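Local coordinates for protein CyaB (Pseudomonas aeruginosa, PDB 3R5G) that probably makes cyclic AMP from ATP as a membrane-bound adenylyl cyclase, of which this chain is the class III catalytic domain, at residues A[118-123]-A[133-138]. Residues are numbered along the deposited sequence; the frame is centred on the assembly and turned at random.
Sequences YCTVGN and TIIGRE
Strands 118-123 and 133-135 run antiparallel, their directions 141° apart, as the two arms of a beta hairpin in the nucleotide cyclase catalytic domain. Two hydrogen-bonded pairs, Thr120 with Ile135 and Gly122 with Thr133, tie them through four nearly straight N-H...O=C bonds, including Thr120 N to Ile135 O at 3.0 Å. The non-hydrogen-bonded pair Val121 and Ile134 sits between them; here Ile134 CA makes a C-H...O contact of 3.1 Å with Thr120 O. Val121 and Ile134 point side by side to one face, and CG1 of Val121 presses tightly on CG2 of Ile134 at 3.3 Å. Ile134 CG1 takes the crowded position between N and C, and its side chain packs on Val12, Met63 and Phe65. On the other face, CG1 of Ile135 lies 3.9 Å from Thr120 CB, and Leu32 of the second subunit packs against both residues at the dimer interface. Past Ile135 the backbone bonds give way to water. Gly136 (phi 139°) is the N-cap of helix 137-148; a CB here would be jammed against the carbonyl O of Ile135. The chain of Glu138 bends at chi2 (-65°), with CG 3.4 Å from Tyr118 O and CB against Cys119 SG. Asn115 ND2 hydrogen-bonds Glu138 OE1, while one water accepts from Tyr118 N and donates to Glu138 OE2; a second accepts from Glu138 N and donates to Tyr118 O at 2.7 Å.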
# COMPACT_ATOMS: atom_id res chain seq x y z
N TYR A 118 6.16 16.66 -8.59
CA TYR A 118 7.47 16.02 -8.74
C TYR A 118 7.65 14.88 -7.86
O TYR A 118 7.40 14.93 -6.65
CB TYR A 118 8.56 17.13 -8.47
CG TYR A 118 8.65 18.06 -9.66
CD1 TYR A 118 9.47 17.77 -10.81
CD2 TYR A 118 7.96 19.25 -9.71
CE1 TYR A 118 9.51 18.62 -11.94
CE2 TYR A 118 8.06 20.09 -10.80
CZ TYR A 118 8.82 19.76 -11.91
OH TYR A 118 8.87 20.64 -13.01
N CYS A 119 8.11 13.77 -8.45
CA CYS A 119 8.31 12.50 -7.76
C CYS A 119 9.69 11.95 -8.04
O CYS A 119 10.26 12.34 -9.01
CB CYS A 119 7.31 11.43 -8.29
SG CYS A 119 5.56 11.86 -7.99
N THR A 120 10.19 11.07 -7.20
CA THR A 120 11.50 10.39 -7.46
C THR A 120 11.20 9.04 -8.04
O THR A 120 10.44 8.19 -7.47
CB THR A 120 12.29 10.25 -6.16
OG1 THR A 120 12.45 11.53 -5.56
CG2 THR A 120 13.60 9.49 -6.40
N VAL A 121 11.83 8.74 -9.19
CA VAL A 121 11.58 7.45 -9.88
C VAL A 121 12.87 6.66 -10.06
O VAL A 121 13.88 7.26 -10.39
CB VAL A 121 11.10 7.55 -11.36
CG1 VAL A 121 10.28 6.23 -11.80
CG2 VAL A 121 10.40 8.85 -11.57
N GLY A 122 12.83 5.40 -9.82
CA GLY A 122 14.13 4.66 -9.81
C GLY A 122 13.92 3.23 -9.54
O GLY A 122 12.80 2.74 -9.41
N ASN A 123 15.05 2.49 -9.40
CA ASN A 123 14.95 1.12 -9.04
C ASN A 123 15.21 1.00 -7.54
O ASN A 123 16.29 1.39 -7.06
CB ASN A 123 15.99 0.25 -9.81
CG ASN A 123 15.74 0.29 -11.26
OD1 ASN A 123 14.71 -0.22 -11.73
ND2 ASN A 123 16.66 0.90 -12.01
N THR A 133 10.02 1.97 -9.70
CA THR A 133 8.79 2.50 -9.02
C THR A 133 9.06 3.93 -8.60
O THR A 133 10.06 4.53 -8.99
CB THR A 133 8.37 1.58 -7.89
OG1 THR A 133 7.15 2.03 -7.23
CG2 THR A 133 9.52 1.44 -6.87
N ILE A 134 8.14 4.57 -7.85
CA ILE A 134 8.23 5.99 -7.54
C ILE A 134 7.93 6.16 -6.07
O ILE A 134 7.19 5.33 -5.44
CB ILE A 134 7.16 6.80 -8.38
CG1 ILE A 134 5.73 6.21 -8.21
CG2 ILE A 134 7.55 6.66 -9.91
CD1 ILE A 134 4.58 7.15 -8.89
N ILE A 135 8.52 7.22 -5.54
CA ILE A 135 8.30 7.61 -4.14
C ILE A 135 8.25 9.13 -4.01
O ILE A 135 8.74 9.89 -4.87
CB ILE A 135 9.44 7.02 -3.27
CG1 ILE A 135 10.79 7.63 -3.65
CG2 ILE A 135 9.48 5.54 -3.28
CD1 ILE A 135 12.03 7.11 -2.73
N GLY A 136 7.71 9.64 -2.88
CA GLY A 136 7.73 11.05 -2.62
C GLY A 136 6.40 11.49 -2.05
O GLY A 136 5.37 10.72 -2.07
N ARG A 137 6.41 12.67 -1.44
CA ARG A 137 5.17 13.28 -0.92
C ARG A 137 4.01 13.31 -1.91
O ARG A 137 2.86 13.16 -1.51
CB ARG A 137 5.50 14.67 -0.38
CG ARG A 137 4.43 15.44 0.28
CD ARG A 137 5.10 16.77 0.86
NE ARG A 137 5.41 17.81 -0.13
CZ ARG A 137 5.17 19.12 0.05
NH1 ARG A 137 4.59 19.56 1.18
NH2 ARG A 137 5.49 20.01 -0.90
N GLU A 138 4.31 13.53 -3.18
CA GLU A 138 3.29 13.69 -4.22
C GLU A 138 2.71 12.33 -4.56
O GLU A 138 1.51 12.20 -4.89
CB GLU A 138 3.91 14.34 -5.45
CG GLU A 138 4.44 15.80 -5.23
CD GLU A 138 3.45 16.86 -4.92
OE1 GLU A 138 2.26 16.69 -4.92
OE2 GLU A 138 3.92 17.98 -4.58
O HOH W 1 7.01 13.71 -4.28
O HOH W 2 5.57 18.94 -6.95
O HOH W 3 10.88 12.25 -3.73